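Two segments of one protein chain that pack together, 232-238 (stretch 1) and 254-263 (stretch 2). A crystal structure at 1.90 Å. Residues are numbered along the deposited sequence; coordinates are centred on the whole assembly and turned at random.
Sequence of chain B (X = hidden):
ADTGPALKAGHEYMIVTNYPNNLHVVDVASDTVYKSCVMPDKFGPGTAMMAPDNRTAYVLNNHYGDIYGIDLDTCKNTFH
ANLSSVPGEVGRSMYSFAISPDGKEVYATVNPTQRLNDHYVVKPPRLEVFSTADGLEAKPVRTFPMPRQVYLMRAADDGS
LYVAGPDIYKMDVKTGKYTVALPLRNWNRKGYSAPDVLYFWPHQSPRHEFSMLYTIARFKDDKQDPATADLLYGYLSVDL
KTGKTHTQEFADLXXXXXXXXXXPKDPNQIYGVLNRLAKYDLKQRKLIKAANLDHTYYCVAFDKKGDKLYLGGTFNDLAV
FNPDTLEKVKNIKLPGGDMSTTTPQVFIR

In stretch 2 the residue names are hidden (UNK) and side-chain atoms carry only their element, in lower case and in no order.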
ATOM      1  N   LEU B 232      21.441  14.407   4.865  1.00 19.04           N
ATOM      2  CA  LEU B 232      22.684  14.232   4.123  1.00 18.60           C
ATOM      3  C   LEU B 232      22.830  12.818   3.554  1.00 18.47           C
ATOM      4  O   LEU B 232      22.254  11.862   4.076  1.00 18.14           O
ATOM      5  CB  LEU B 232      23.878  14.488   5.049  1.00 18.53           C
ATOM      6  CG  LEU B 232      23.970  15.824   5.780  1.00 20.22           C
ATOM      7  CD1 LEU B 232      24.861  15.685   6.993  1.00 20.37           C
ATOM      8  CD2 LEU B 232      24.498  16.899   4.839  1.00 19.76           C
ATOM      9  N   TYR B 233      23.586  12.699   2.468  1.00 16.64           N
ATOM     10  CA  TYR B 233      23.867  11.400   1.882  1.00 17.22           C
ATOM     11  C   TYR B 233      25.312  11.087   2.231  1.00 17.22           C
ATOM     12  O   TYR B 233      26.172  11.970   2.235  1.00 16.86           O
ATOM     13  CB  TYR B 233      23.691  11.395   0.366  1.00 15.83           C
ATOM     14  CG  TYR B 233      22.527  10.540  -0.094  1.00 16.75           C
ATOM     15  CD1 TYR B 233      21.376  11.127  -0.610  1.00 14.59           C
ATOM     16  CD2 TYR B 233      22.558   9.148   0.027  1.00 16.34           C
ATOM     17  CE1 TYR B 233      20.288  10.362  -0.987  1.00 16.03           C
ATOM     18  CE2 TYR B 233      21.464   8.370  -0.349  1.00 15.84           C
ATOM     19  CZ  TYR B 233      20.332   8.987  -0.853  1.00 14.96           C
ATOM     20  OH  TYR B 233      19.225   8.253  -1.201  1.00 14.91           O
ATOM     21  N   GLY B 234      25.559   9.837   2.581  1.00 17.17           N
ATOM     22  CA  GLY B 234      26.894   9.425   2.931  1.00 16.26           C
ATOM     23  C   GLY B 234      27.318   8.208   2.141  1.00 16.70           C
ATOM     24  O   GLY B 234      26.526   7.579   1.429  1.00 17.02           O
ATOM     25  N   TYR B 235      28.592   7.880   2.286  1.00 16.42           N
ATOM     26  CA  TYR B 235      29.194   6.750   1.619  1.00 17.02           C
ATOM     27  C   TYR B 235      29.992   6.007   2.677  1.00 17.88           C
ATOM     28  O   TYR B 235      30.757   6.600   3.441  1.00 16.80           O
ATOM     29  CB  TYR B 235      30.134   7.242   0.527  1.00 18.28           C
ATOM     30  CG  TYR B 235      30.761   6.158  -0.305  1.00 20.19           C
ATOM     31  CD1 TYR B 235      30.043   5.544  -1.325  1.00 20.83           C
ATOM     32  CD2 TYR B 235      32.099   5.812  -0.142  1.00 20.23           C
ATOM     33  CE1 TYR B 235      30.642   4.625  -2.176  1.00 23.02           C
ATOM     34  CE2 TYR B 235      32.709   4.888  -0.990  1.00 23.68           C
ATOM     35  CZ  TYR B 235      31.975   4.305  -2.007  1.00 23.33           C
ATOM     36  OH  TYR B 235      32.576   3.446  -2.901  1.00 27.28           O
ATOM     37  N   LEU B 236      29.767   4.706   2.735  1.00 17.17           N
ATOM     38  CA  LEU B 236      30.447   3.834   3.671  1.00 17.09           C
ATOM     39  C   LEU B 236      31.232   2.863   2.806  1.00 16.22           C
ATOM     40  O   LEU B 236      30.848   2.593   1.673  1.00 15.53           O
ATOM     41  CB  LEU B 236      29.389   3.126   4.525  1.00 18.39           C
ATOM     42  CG  LEU B 236      29.493   1.729   5.139  1.00 21.42           C
ATOM     43  CD1 LEU B 236      28.324   1.568   6.114  1.00 22.84           C
ATOM     44  CD2 LEU B 236      29.448   0.633   4.075  1.00 18.57           C
ATOM     45  N   SER B 237      32.360   2.379   3.304  1.00 16.56           N
ATOM     46  CA  SER B 237      33.145   1.431   2.534  1.00 18.44           C
ATOM     47  C   SER B 237      34.056   0.569   3.400  1.00 19.31           C
ATOM     48  O   SER B 237      34.541   1.001   4.446  1.00 18.67           O
ATOM     49  CB  SER B 237      33.962   2.142   1.449  1.00 18.60           C
ATOM     50  OG  SER B 237      35.009   2.913   2.006  1.00 22.06           O
ATOM     51  N   VAL B 238      34.219  -0.681   2.978  1.00 19.53           N
ATOM     52  CA  VAL B 238      35.085  -1.625   3.661  1.00 18.11           C
ATOM     53  C   VAL B 238      36.066  -2.111   2.610  1.00 17.27           C
ATOM     54  O   VAL B 238      35.668  -2.705   1.614  1.00 17.51           O
ATOM     55  CB  VAL B 238      34.306  -2.839   4.223  1.00 19.18           C
ATOM     56  CG1 VAL B 238      35.249  -3.735   5.022  1.00 18.30           C
ATOM     57  CG2 VAL B 238      33.143  -2.378   5.095  1.00 19.52           C
ATOM     58  N   UNK B 254      18.867  16.225  -1.721  1.00 22.99           N
ATOM     59  CA  UNK B 254      17.862  16.980  -2.486  1.00 21.91           C
ATOM     60  C   UNK B 254      16.991  15.999  -3.287  1.00 22.04           C
ATOM     61  O   UNK B 254      15.896  16.343  -3.733  1.00 22.08           O
ATOM     62  c   UNK B 254      19.288  19.036  -2.678  1.00 21.61           C
ATOM     63  c   UNK B 254      18.502  18.004  -3.454  1.00 20.71           C
ATOM     64  o   UNK B 254      19.366  17.340  -4.386  1.00 19.61           O
ATOM     65  N   UNK B 255      17.500  14.774  -3.442  1.00 21.03           N
ATOM     66  CA  UNK B 255      16.831  13.689  -4.161  1.00 18.63           C
ATOM     67  C   UNK B 255      17.403  12.358  -3.662  1.00 19.16           C
ATOM     68  O   UNK B 255      18.447  12.327  -2.998  1.00 19.57           O
ATOM     69  o   UNK B 255      17.772  13.504  -8.362  1.00 21.14           O
ATOM     70  c   UNK B 255      18.525  13.765  -6.096  1.00 18.39           C
ATOM     71  c   UNK B 255      17.059  13.809  -5.671  1.00 16.91           C
ATOM     72  o   UNK B 255      19.853  14.085  -8.050  1.00 19.96           O
ATOM     73  c   UNK B 255      18.724  13.793  -7.609  1.00 18.50           C
ATOM     74  N   UNK B 256      16.732  11.262  -3.995  1.00 18.51           N
ATOM     75  CA  UNK B 256      17.179   9.945  -3.571  1.00 16.54           C
ATOM     76  C   UNK B 256      17.982   9.213  -4.636  1.00 15.67           C
ATOM     77  O   UNK B 256      17.778   9.423  -5.834  1.00 14.63           O
ATOM     78  c   UNK B 256      15.985   9.080  -3.167  1.00 16.42           C
ATOM     79  c   UNK B 256      13.959   8.518  -1.853  1.00 18.52           C
ATOM     80  c   UNK B 256      15.856   9.730  -0.734  1.00 16.18           C
ATOM     81  c   UNK B 256      15.072   9.547  -2.032  1.00 16.84           C
ATOM     82  N   UNK B 257      18.905   8.367  -4.167  1.00 16.29           N
ATOM     83  CA  UNK B 257      19.764   7.523  -5.006  1.00 15.01           C
ATOM     84  C   UNK B 257      19.691   6.119  -4.395  1.00 14.83           C
ATOM     85  O   UNK B 257      19.676   5.975  -3.172  1.00 14.08           O
ATOM     86  o   UNK B 257      21.876  13.454  -6.356  1.00 21.65           O
ATOM     87  c   UNK B 257      21.229   7.990  -4.975  1.00 15.12           C
ATOM     88  c   UNK B 257      21.168  11.245  -6.955  1.00 20.46           C
ATOM     89  c   UNK B 257      22.175  11.668  -4.808  1.00 18.21           C
ATOM     90  c   UNK B 257      21.025   9.908  -6.614  1.00 17.80           C
ATOM     91  c   UNK B 257      21.450   9.431  -5.372  1.00 17.02           C
ATOM     92  c   UNK B 257      21.743  12.123  -6.040  1.00 19.66           C
ATOM     93  c   UNK B 257      22.030  10.329  -4.484  1.00 17.21           C
ATOM     94  N   UNK B 258      19.590   5.093  -5.234  1.00 13.18           N
ATOM     95  CA  UNK B 258      19.539   3.716  -4.747  1.00 13.89           C
ATOM     96  C   UNK B 258      20.946   3.127  -4.622  1.00 12.92           C
ATOM     97  O   UNK B 258      21.271   2.467  -3.635  1.00 13.49           O
ATOM     98  c   UNK B 258      17.232   2.774  -5.217  1.00 13.89           C
ATOM     99  c   UNK B 258      15.017   1.797  -5.429  1.00 15.52           C
ATOM    100  c   UNK B 258      16.355   1.887  -5.834  1.00 14.14           C
ATOM    101  c   UNK B 258      14.551   2.604  -4.394  1.00 14.40           C
ATOM    102  c   UNK B 258      16.754   3.580  -4.181  1.00 14.29           C
ATOM    103  c   UNK B 258      18.666   2.852  -5.654  1.00 13.06           C
ATOM    104  c   UNK B 258      15.421   3.501  -3.767  1.00 15.44           C
ATOM    105  N   UNK B 259      21.767   3.363  -5.641  1.00 12.98           N
ATOM    106  CA  UNK B 259      23.144   2.894  -5.652  1.00 12.38           C
ATOM    107  C   UNK B 259      24.084   4.044  -5.995  1.00 14.06           C
ATOM    108  O   UNK B 259      23.682   5.048  -6.599  1.00 12.11           O
ATOM    109  o   UNK B 259      23.143   2.259  -7.987  1.00 11.60           O
ATOM    110  c   UNK B 259      22.485   0.585  -6.397  1.00  8.81           C
ATOM    111  c   UNK B 259      23.383   1.768  -6.669  1.00 11.40           C
ATOM    112  N   UNK B 260      25.340   3.883  -5.591  1.00 13.67           N
ATOM    113  CA  UNK B 260      26.347   4.885  -5.854  1.00 13.38           C
ATOM    114  C   UNK B 260      27.710   4.244  -5.839  1.00 13.14           C
ATOM    115  O   UNK B 260      27.975   3.389  -5.006  1.00 14.44           O
ATOM    116  N   UNK B 261      28.552   4.616  -6.797  1.00 13.54           N
ATOM    117  CA  UNK B 261      29.914   4.091  -6.889  1.00 13.79           C
ATOM    118  C   UNK B 261      30.931   5.179  -7.155  1.00 15.01           C
ATOM    119  O   UNK B 261      30.653   6.184  -7.816  1.00 13.13           O
ATOM    120  c   UNK B 261      29.965   0.831  -9.084  1.00 10.22           C
ATOM    121  c   UNK B 261      30.057   3.055  -8.012  1.00 11.38           C
ATOM    122  c   UNK B 261      30.321   0.982  -6.605  1.00  9.46           C
ATOM    123  c   UNK B 261      29.632   1.602  -7.821  1.00 11.84           C
ATOM    124  N   UNK B 262      32.126   4.950  -6.634  1.00 17.62           N
ATOM    125  CA  UNK B 262      33.222   5.857  -6.862  1.00 20.24           C
ATOM    126  C   UNK B 262      33.909   5.401  -8.127  1.00 20.35           C
ATOM    127  O   UNK B 262      34.032   4.197  -8.389  1.00 21.13           O
ATOM    128  c   UNK B 262      36.423   6.427  -2.094  1.00 39.61           C
ATOM    129  c   UNK B 262      33.706   6.683  -4.572  1.00 26.80           C
ATOM    130  n   UNK B 262      36.727   5.550  -1.139  1.00 43.04           N
ATOM    131  n   UNK B 262      35.350   6.228  -2.854  1.00 36.35           N
ATOM    132  n   UNK B 262      37.125   7.554  -2.208  1.00 39.45           N
ATOM    133  c   UNK B 262      34.858   7.198  -3.809  1.00 31.66           C
ATOM    134  c   UNK B 262      34.196   5.853  -5.701  1.00 22.40           C
ATOM    135  N   UNK B 263      34.289   6.378  -8.941  1.00 21.09           N
ATOM    136  CA  UNK B 263      34.954   6.117 -10.200  1.00 20.44           C
ATOM    137  C   UNK B 263      36.334   5.570  -9.924  1.00 20.82           C
ATOM    138  O   UNK B 263      37.036   6.069  -9.040  1.00 20.85           O
ATOM    139  c   UNK B 263      35.073   7.410 -11.003  1.00 20.64           C
ATOM    140  o   UNK B 263      35.780   7.201 -12.207  1.00 22.23           O
TER

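Position 254 carries three side-chain atoms: a carbon bonded to one oxygen and one further carbon. Its CA-to-CB bond points away from stretch 1, and it makes no contact there. A branch at CB with one hydroxyl and one methyl defines Thr 254.

At 255 three carbons run in a line and the third bears two oxygens. The CA-to-CB bond points away from stretch 1, and the contact is made by the backbone: the O atom of 255 lies 3.4 Å from Tyr 233 CE1, at the edge of that ring and near its plane. Three carbons with the carboxylate on the third exclude aspartate, which has two, and give Glu 255.

Position 256 has four carbons, forked at the second, with no heteroatom. Although CA-to-CB points away overall, the residue stays within reach of the tyrosine: the CA of 256 is 3.6 Å from Tyr 233 OH, and a terminal carbon of 256 is 3.7 Å from the same Tyr 233 OH. The fork beyond CB identifies Leu 256, with chi1 in m and chi2 in t; that terminal carbon is CD2.

Position 257 shows one carbon followed by a ring of six carbons bearing one oxygen. Its CA-to-CB bond points toward stretch 1, and a ring carbon of 257 sits over one face of the Tyr 233 ring, 3.9 Å from Tyr 233 CE1. The ring centroids are 5.3 Å apart with planes at 45°, an oblique pairing. The residue is Tyr 257, and the ring carbon is CD1. The phenol reaches back within its own stretch, where Tyr 257 OH donates to Glu 255 OE1 at 2.7 Å.

At 258 one carbon leads to a six-carbon ring without oxygen. The chain turns a corner here; the CA-to-CB bond points away from stretch 1, and the side chain makes no contact with it. This is Phe 258.

At 259 the pattern of 254 recurs, one carbon carrying an oxygen and a carbon, again without contact to stretch 1: Thr 259.

Position 260 has no side-chain atoms. Its carbonyl approaches an aromatic edge, with the O of 260 lying 4.1 Å from Tyr 235 CE1. It is Gly 260.

Four carbons forked at the second return at 261, where the CA-to-CB bond points away, giving Leu 261.

Position 262 extends three carbons, a nitrogen, and a carbon carrying two more nitrogens. The CA-to-CB bond points toward stretch 1, and the chain nitrogen of 262 lies 3.5 Å from Tyr 235 CE2, obliquely to that ring. The guanidinium identifies Arg 262, and the nitrogen is NE.

Position 263 ends with one carbon and one oxygen and makes no contact with stretch 1: Ser 263.

The contact buries 340 Å² and rests largely on Tyr 233 and Tyr 235, alternate residues of one strand whose CA-to-CB bonds both point toward stretch 2. Strands 232-238 and 259-262 cross at 61° and their axes approach to 9.1 Å; before the corner, Tyr 233 CA and Leu 256 CA are 8.8 Å apart. Side chains bridge these gaps. Tyr 233 anchors one end: Tyr 257 N donates to Tyr 233 OH at 3.0 Å with a nearly straight N-H...O angle of 178°, while Tyr 257 CD1 lies over one face of the Tyr 233 ring. Farther along, Tyr 235 meets Gly 260 and Arg 262 without a hydrogen bond between the stretches.

Stretch 2 254-263: TELYFTGLRS
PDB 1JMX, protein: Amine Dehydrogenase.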